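Local coordinates for protein ultraspiracle (Drosophila melanogaster, PDB 1HG4) that probably acts as a nuclear hormone receptor and transcription factor, holding a phospholipid in a ligand-binding domain locked in an inactive conformation, at residues A29-R34 / V55-L60; I15-R20 / V64-M69; I83-A88 / I184-P189. All blocks are in the same frame, centred on the assembly; numbering follows the deposited sequence.

Interaction 1: residues A29-R34 / V55-L60; sequences ALTFLR and VVNKQL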
# COMPACT_ATOMS: atom_id res chain seq x y z
N ALA A 29 11.45 24.40 -24.23
CA ALA A 29 12.40 24.00 -23.20
C ALA A 29 12.10 24.59 -21.85
O ALA A 29 11.52 25.67 -21.73
CB ALA A 29 13.81 24.41 -23.63
N LEU A 30 12.49 23.85 -20.82
CA LEU A 30 12.34 24.27 -19.42
C LEU A 30 13.74 24.82 -19.12
O LEU A 30 14.70 24.06 -18.99
CB LEU A 30 12.01 23.05 -18.54
CG LEU A 30 11.80 23.14 -17.03
CD1 LEU A 30 12.31 24.46 -16.49
CD2 LEU A 30 10.34 22.97 -16.72
N THR A 31 13.86 26.14 -19.03
CA THR A 31 15.16 26.75 -18.79
C THR A 31 15.61 26.71 -17.32
O THR A 31 15.43 27.68 -16.58
CB THR A 31 15.18 28.21 -19.29
OG1 THR A 31 14.23 28.97 -18.55
CG2 THR A 31 14.80 28.27 -20.76
N PHE A 32 16.20 25.59 -16.91
CA PHE A 32 16.70 25.46 -15.56
C PHE A 32 18.22 25.70 -15.55
O PHE A 32 18.76 26.34 -14.63
CB PHE A 32 16.40 24.06 -15.01
CG PHE A 32 16.84 23.86 -13.59
CD1 PHE A 32 16.49 24.77 -12.61
CD2 PHE A 32 17.61 22.77 -13.23
CE1 PHE A 32 16.90 24.60 -11.29
CE2 PHE A 32 18.03 22.58 -11.91
CZ PHE A 32 17.68 23.50 -10.94
N LEU A 33 18.90 25.19 -16.56
CA LEU A 33 20.34 25.36 -16.66
C LEU A 33 20.64 26.56 -17.54
O LEU A 33 19.88 26.88 -18.45
CB LEU A 33 21.00 24.12 -17.26
CG LEU A 33 21.19 22.88 -16.38
CD1 LEU A 33 19.88 22.46 -15.80
CD2 LEU A 33 21.77 21.76 -17.21
N ARG A 34 21.75 27.22 -17.25
CA ARG A 34 22.20 28.37 -18.00
C ARG A 34 23.42 28.96 -17.30
O ARG A 34 23.56 28.85 -16.08
CB ARG A 34 21.10 29.44 -18.11
CG ARG A 34 20.52 29.85 -16.80
CD ARG A 34 20.02 31.27 -16.87
NE ARG A 34 19.44 31.66 -15.58
CZ ARG A 34 18.17 31.51 -15.25
NH1 ARG A 34 17.31 30.97 -16.11
NH2 ARG A 34 17.75 31.89 -14.04
N VAL A 55 20.42 21.86 -24.58
CA VAL A 55 20.06 20.46 -24.81
C VAL A 55 19.29 19.90 -23.60
O VAL A 55 18.19 19.36 -23.75
CB VAL A 55 21.31 19.60 -25.05
CG1 VAL A 55 20.96 18.12 -24.90
CG2 VAL A 55 21.86 19.85 -26.45
N VAL A 56 19.86 20.05 -22.41
CA VAL A 56 19.23 19.56 -21.21
C VAL A 56 17.89 20.24 -20.95
O VAL A 56 16.94 19.57 -20.56
CB VAL A 56 20.15 19.75 -19.99
CG1 VAL A 56 19.49 19.24 -18.73
CG2 VAL A 56 21.45 19.01 -20.21
N ASN A 57 17.80 21.55 -21.17
CA ASN A 57 16.54 22.26 -20.93
C ASN A 57 15.41 21.76 -21.84
O ASN A 57 14.24 21.80 -21.46
CB ASN A 57 16.71 23.78 -21.11
CG ASN A 57 17.55 24.42 -19.99
OD1 ASN A 57 17.55 23.98 -18.85
ND2 ASN A 57 18.27 25.49 -20.33
N LYS A 58 15.76 21.27 -23.03
CA LYS A 58 14.76 20.74 -23.95
C LYS A 58 14.33 19.34 -23.49
O LYS A 58 13.16 18.97 -23.59
CB LYS A 58 15.31 20.67 -25.38
CG LYS A 58 15.53 22.04 -26.01
CD LYS A 58 15.93 21.95 -27.48
CE LYS A 58 16.16 23.36 -28.05
NZ LYS A 58 16.48 23.38 -29.52
N GLN A 59 15.28 18.56 -22.99
CA GLN A 59 14.97 17.23 -22.51
C GLN A 59 14.12 17.31 -21.25
O GLN A 59 13.30 16.43 -20.98
CB GLN A 59 16.25 16.43 -22.25
CG GLN A 59 17.04 16.16 -23.53
CD GLN A 59 18.22 15.24 -23.32
OE1 GLN A 59 18.54 14.86 -22.18
NE2 GLN A 59 18.89 14.88 -24.40
N LEU A 60 14.31 18.39 -20.48
CA LEU A 60 13.55 18.60 -19.26
C LEU A 60 12.09 18.88 -19.62
O LEU A 60 11.17 18.33 -19.01
CB LEU A 60 14.11 19.77 -18.46
CG LEU A 60 15.16 19.45 -17.40
CD1 LEU A 60 15.66 20.75 -16.78
CD2 LEU A 60 14.55 18.55 -16.32
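Asn57 lays its carboxamide against the loop 29-34, over the backbone of Leu30 to Leu33. Its CG stands anti to its own carbonyl carbon (chi1 -70°), which sends the amide out from the helix. ND2 gives a nearly straight bond (177°) to Leu33 O, at 2.8 Å and on an in-plane lone pair. Leu33 N returns a bond to Asn57 OD1 at 2.9 Å, also on a lone pair. This two-way pairing fixes the amide's rotation. Phe32 N reaches the same Asn57 OD1 at 2.9 Å, but from well above the carbonyl plane. The loop bends here in an inverse gamma turn centred on Thr31, so Phe32 N also makes a weak bond to Leu30 O. That oxygen comes within 2.9 Å of Asn57 OD1, a tight approach of two acceptors. One helix carbonyl joins in: Leu30 N binds Asn57 O at 2.8 Å. Beside it, the CB of Ala29 rests on the backbone at Asn57 and Lys58.

Apolar groups flank the polar centre. Leu33 crosses Val56 obliquely, with CD2 on Val56 CG1 at 3.7 Å. Leu60 offers CB to Leu30 CB and CD1 to Phe32 CB. Val56 also touches the bound phospholipid, so Leu33 packs behind a pocket residue. The segment 29-34 crosses the side of helix 46-68, closest at Ala29 and Leu30. Leu30 and Phe32 also touch Leu261 of helix 258-266, probably the activation helix. A loop held against both helices is consistent with the receptor being locked inactive. Helix 78-100 packs on Val56 and Leu60 through Leu93 and Trp89.

Interaction 2: residues I15-R20 / V64-M69; sequences IEAEQR and VEYARM
Met69, Ala17 and Tyr66 carry most of this meeting of helix 11-24 with the C-terminal end of helix 46-68. Ala17 points its methyl at the partner and has the closest backbone approach, its CA 5.4 Å from the CA of Tyr66. Its CB touches Tyr66 CD1 at 4.0 Å and Met69 CB at 4.1 Å. The small residue lets the two helices come near each other.

Met69 sets its CG anti to its carbonyl carbon and then bends at chi3 (-83°). The turn brings CE to Ala17 O, 3.8 Å away. SD lies the same distance, 3.8 Å, from Arg20 NH1, and the two long chains cross at about a right angle.

Tyr66 swings its ring alongside Glu18, with chi1 at 153°. The Glu18 chain runs side by side with it and points the same way. Glu18 CG comes to 3.4 Å from Tyr66 CE1, a tight fit, and the carboxylate stands perpendicular to the ring. That carboxylate is buried. Arg175 and Lys182 form salt bridges with it, which probably offsets its charge, and Ser179 adds a hydrogen bond, so the residue also ties helix 11-24 to helix 175-186.

No hydrogen bond passes between the two segments. Glu65 and Arg68 bridge within their own helix, side-on through NE and NH2, away from Ala17. Glu65 is also hydrogen-bonded to Gln265, and Arg68 makes a weak bond to the Gln265 carbonyl. Such packing of the first helix against the end of helix 46-68 belongs to the layered alpha-helical sandwich of nuclear receptor ligand-binding domains.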
# COMPACT_ATOMS: atom_id res chain seq x y z
N ILE A 15 5.82 3.20 -23.63
CA ILE A 15 6.68 3.49 -24.76
C ILE A 15 6.11 4.67 -25.53
O ILE A 15 6.84 5.59 -25.91
CB ILE A 15 6.80 2.25 -25.70
CG1 ILE A 15 7.90 1.32 -25.20
CG2 ILE A 15 7.13 2.69 -27.13
CD1 ILE A 15 9.30 1.93 -25.29
N GLU A 16 4.81 4.65 -25.74
CA GLU A 16 4.15 5.71 -26.48
C GLU A 16 4.38 7.08 -25.85
O GLU A 16 4.55 8.08 -26.55
CB GLU A 16 2.65 5.43 -26.59
CG GLU A 16 1.99 6.21 -27.70
CD GLU A 16 0.57 5.76 -27.98
OE1 GLU A 16 -0.31 6.07 -27.15
OE2 GLU A 16 0.36 5.10 -29.01
N ALA A 17 4.36 7.14 -24.52
CA ALA A 17 4.58 8.39 -23.81
C ALA A 17 5.98 8.94 -24.10
O ALA A 17 6.13 10.12 -24.42
CB ALA A 17 4.40 8.17 -22.31
N GLU A 18 6.99 8.09 -23.98
CA GLU A 18 8.36 8.51 -24.21
C GLU A 18 8.53 9.03 -25.62
O GLU A 18 8.99 10.15 -25.83
CB GLU A 18 9.32 7.34 -24.02
CG GLU A 18 9.51 6.89 -22.59
CD GLU A 18 10.37 5.65 -22.50
OE1 GLU A 18 11.48 5.64 -23.08
OE2 GLU A 18 9.95 4.68 -21.84
N GLN A 19 8.15 8.20 -26.59
CA GLN A 19 8.28 8.55 -28.00
C GLN A 19 7.56 9.82 -28.40
O GLN A 19 8.14 10.67 -29.06
CB GLN A 19 7.81 7.39 -28.86
CG GLN A 19 8.80 6.25 -28.91
CD GLN A 19 8.26 5.00 -29.57
OE1 GLN A 19 9.03 4.11 -29.95
NE2 GLN A 19 6.94 4.91 -29.71
N ARG A 20 6.30 9.96 -28.01
CA ARG A 20 5.56 11.15 -28.36
C ARG A 20 6.14 12.39 -27.69
O ARG A 20 6.22 13.45 -28.30
CB ARG A 20 4.08 10.99 -27.98
CG ARG A 20 3.38 9.83 -28.67
CD ARG A 20 1.88 9.89 -28.42
NE ARG A 20 1.27 11.01 -29.12
CZ ARG A 20 0.22 11.68 -28.66
NH1 ARG A 20 -0.35 11.35 -27.51
NH2 ARG A 20 -0.26 12.70 -29.36
N VAL A 64 8.70 16.48 -18.65
CA VAL A 64 7.45 16.89 -18.01
C VAL A 64 6.25 16.39 -18.82
O VAL A 64 5.30 15.86 -18.24
CB VAL A 64 7.39 18.44 -17.87
CG1 VAL A 64 6.01 18.87 -17.40
CG2 VAL A 64 8.45 18.89 -16.88
N GLU A 65 6.30 16.53 -20.14
CA GLU A 65 5.20 16.08 -20.99
C GLU A 65 5.13 14.56 -20.98
O GLU A 65 4.06 13.98 -21.13
CB GLU A 65 5.36 16.60 -22.41
CG GLU A 65 5.26 18.13 -22.52
CD GLU A 65 4.05 18.71 -21.81
OE1 GLU A 65 2.92 18.17 -21.95
OE2 GLU A 65 4.21 19.72 -21.10
N TYR A 66 6.28 13.93 -20.81
CA TYR A 66 6.36 12.47 -20.73
C TYR A 66 5.57 11.99 -19.51
O TYR A 66 4.70 11.13 -19.64
CB TYR A 66 7.82 12.05 -20.62
CG TYR A 66 8.06 10.73 -19.92
CD1 TYR A 66 7.69 9.52 -20.51
CD2 TYR A 66 8.68 10.70 -18.67
CE1 TYR A 66 7.95 8.30 -19.86
CE2 TYR A 66 8.95 9.49 -18.02
CZ TYR A 66 8.58 8.30 -18.62
OH TYR A 66 8.90 7.13 -17.98
N ALA A 67 5.88 12.56 -18.34
CA ALA A 67 5.19 12.20 -17.10
C ALA A 67 3.70 12.52 -17.20
O ALA A 67 2.86 11.80 -16.69
CB ALA A 67 5.81 12.95 -15.92
N ARG A 68 3.39 13.60 -17.89
CA ARG A 68 2.00 14.00 -18.04
C ARG A 68 1.15 12.92 -18.73
O ARG A 68 -0.04 12.78 -18.44
CB ARG A 68 1.91 15.31 -18.82
CG ARG A 68 0.52 15.64 -19.29
CD ARG A 68 0.13 17.03 -18.93
NE ARG A 68 0.91 18.06 -19.62
CZ ARG A 68 0.90 19.33 -19.25
NH1 ARG A 68 0.15 19.70 -18.21
NH2 ARG A 68 1.63 20.23 -19.89
N MET A 69 1.78 12.18 -19.64
CA MET A 69 1.09 11.12 -20.38
C MET A 69 1.27 9.75 -19.76
O MET A 69 0.78 8.76 -20.29
CB MET A 69 1.59 11.07 -21.83
CG MET A 69 1.14 12.25 -22.69
SD MET A 69 1.69 12.11 -24.39
CE MET A 69 3.39 12.78 -24.21

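Interaction 3: residues I83-A88 / I184-P189; sequences ILLKAA and IILYNP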
# COMPACT_ATOMS: atom_id res chain seq x y z
N ILE A 83 6.99 16.82 -6.83
CA ILE A 83 8.01 16.11 -6.05
C ILE A 83 8.62 14.94 -6.82
O ILE A 83 9.83 14.71 -6.78
CB ILE A 83 7.43 15.63 -4.70
CG1 ILE A 83 7.11 16.84 -3.81
CG2 ILE A 83 8.42 14.73 -3.96
CD1 ILE A 83 6.48 16.46 -2.47
N LEU A 84 7.77 14.21 -7.53
CA LEU A 84 8.23 13.05 -8.31
C LEU A 84 9.21 13.48 -9.38
O LEU A 84 10.24 12.84 -9.58
CB LEU A 84 7.04 12.33 -8.95
CG LEU A 84 6.09 11.66 -7.95
CD1 LEU A 84 4.81 11.21 -8.64
CD2 LEU A 84 6.79 10.49 -7.31
N LEU A 85 8.89 14.57 -10.08
CA LEU A 85 9.76 15.06 -11.14
C LEU A 85 11.08 15.59 -10.57
O LEU A 85 12.14 15.37 -11.15
CB LEU A 85 9.05 16.17 -11.93
CG LEU A 85 7.93 15.69 -12.84
CD1 LEU A 85 7.16 16.88 -13.40
CD2 LEU A 85 8.51 14.87 -13.97
N LYS A 86 11.02 16.27 -9.44
CA LYS A 86 12.21 16.82 -8.81
C LYS A 86 13.16 15.71 -8.36
O LYS A 86 14.38 15.86 -8.37
CB LYS A 86 11.80 17.69 -7.61
CG LYS A 86 12.96 18.18 -6.76
CD LYS A 86 13.80 19.19 -7.51
CE LYS A 86 15.02 19.57 -6.69
NZ LYS A 86 14.63 19.96 -5.29
N ALA A 87 12.59 14.58 -7.96
CA ALA A 87 13.41 13.47 -7.49
C ALA A 87 13.97 12.59 -8.59
O ALA A 87 15.05 12.05 -8.45
CB ALA A 87 12.62 12.61 -6.49
N ALA A 88 13.28 12.46 -9.71
CA ALA A 88 13.77 11.59 -10.77
C ALA A 88 14.41 12.21 -12.02
O ALA A 88 15.06 11.49 -12.78
CB ALA A 88 12.64 10.61 -11.21
N ILE A 184 9.99 2.75 -13.29
CA ILE A 184 10.21 2.35 -11.89
C ILE A 184 10.78 3.56 -11.15
O ILE A 184 10.41 3.83 -9.99
CB ILE A 184 11.20 1.13 -11.79
CG1 ILE A 184 10.51 -0.12 -12.29
CG2 ILE A 184 11.69 0.92 -10.36
CD1 ILE A 184 11.46 -1.18 -12.72
N ILE A 185 11.67 4.30 -11.82
CA ILE A 185 12.30 5.48 -11.25
C ILE A 185 11.29 6.57 -10.99
O ILE A 185 11.23 7.12 -9.88
CB ILE A 185 13.41 6.02 -12.19
CG1 ILE A 185 14.55 5.01 -12.29
CG2 ILE A 185 13.93 7.35 -11.68
CD1 ILE A 185 15.57 5.35 -13.34
N LEU A 186 10.51 6.91 -12.01
CA LEU A 186 9.48 7.94 -11.88
C LEU A 186 8.54 7.68 -10.71
O LEU A 186 8.35 8.53 -9.85
CB LEU A 186 8.65 8.05 -13.17
CG LEU A 186 7.56 9.13 -13.16
CD1 LEU A 186 8.20 10.51 -13.03
CD2 LEU A 186 6.75 9.05 -14.44
N TYR A 187 7.94 6.49 -10.69
CA TYR A 187 6.99 6.09 -9.64
C TYR A 187 7.68 5.76 -8.31
O TYR A 187 7.71 4.61 -7.87
CB TYR A 187 6.18 4.87 -10.09
CG TYR A 187 5.31 5.10 -11.31
CD1 TYR A 187 4.45 6.19 -11.39
CD2 TYR A 187 5.33 4.21 -12.39
CE1 TYR A 187 3.62 6.38 -12.49
CE2 TYR A 187 4.51 4.40 -13.50
CZ TYR A 187 3.66 5.49 -13.54
OH TYR A 187 2.82 5.70 -14.62
N ASN A 188 8.23 6.79 -7.66
CA ASN A 188 8.96 6.61 -6.42
C ASN A 188 8.12 7.10 -5.23
O ASN A 188 7.93 8.30 -5.05
CB ASN A 188 10.29 7.36 -6.51
CG ASN A 188 11.15 7.23 -5.26
OD1 ASN A 188 12.24 7.80 -5.19
ND2 ASN A 188 10.66 6.49 -4.27
N PRO A 189 7.62 6.17 -4.41
CA PRO A 189 6.78 6.48 -3.25
C PRO A 189 7.50 6.85 -1.96
O PRO A 189 6.86 7.27 -1.00
CB PRO A 189 5.97 5.21 -3.08
CG PRO A 189 7.02 4.15 -3.36
CD PRO A 189 7.73 4.70 -4.60
O HOH W 1 10.25 10.07 -8.89
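Leu84 and Ala88 sit one turn apart on helix 78-100, and both direct their CB toward the end of helix 175-186. Leu84 holds CG anti to its carbonyl carbon (chi1 -66°), so CD2 reaches over the backbone beyond the helix. It lies 3.3 Å from Asn188 O and 3.6 Å from Leu186 O. Ala88 meets a methyl branch instead. Its CB rests 3.5 Å from Ile185 CG2, the branch that stands anti to the backbone N. Leu186 turns its CG anti to its N, and CD1 makes a loose tip-to-tip touch with Leu85 CD2. The contact lies in the interior of the three-layered helical sandwich of the nuclear receptor ligand-binding domain. Helix 225-250 packs on Ile185 through Leu233 and Leu236, and Phe262 and Leu266 of helix 258-266 pack on Leu85.

A water bridges the two backbones. It is hydrogen-bonded to Leu84 O at 2.9 Å and to Leu186 O at 2.6 Å. Helix 175-186 ends at Leu186, and the chain then makes an inverse gamma turn centred on Tyr187. Asn188 N bonds back to Leu186 O at 2.8 Å, so this buried carbonyl has two partners.

In the fold
Interactions 1 and 2 share helix 46-68 but use different lengths of it, with centres 17 Å apart. Interaction 1 is partly buried and held by hydrogen bonds between an irregular loop's backbone and one asparagine, flanked by apolar contacts. Interaction 2 joins two helices, and interaction 3 a helix to a helix end and the turn after it. Both are buried, with no direct hydrogen bond across; a water does the polar work in interaction 3. Ala67 CB packs on Leu85 CD2 at 3.8 Å, and Tyr66 meets Leu186, so these two contacts join through apolar packing. Interaction 1 alone includes a residue of the phospholipid pocket. Helix 258-266 borders all three.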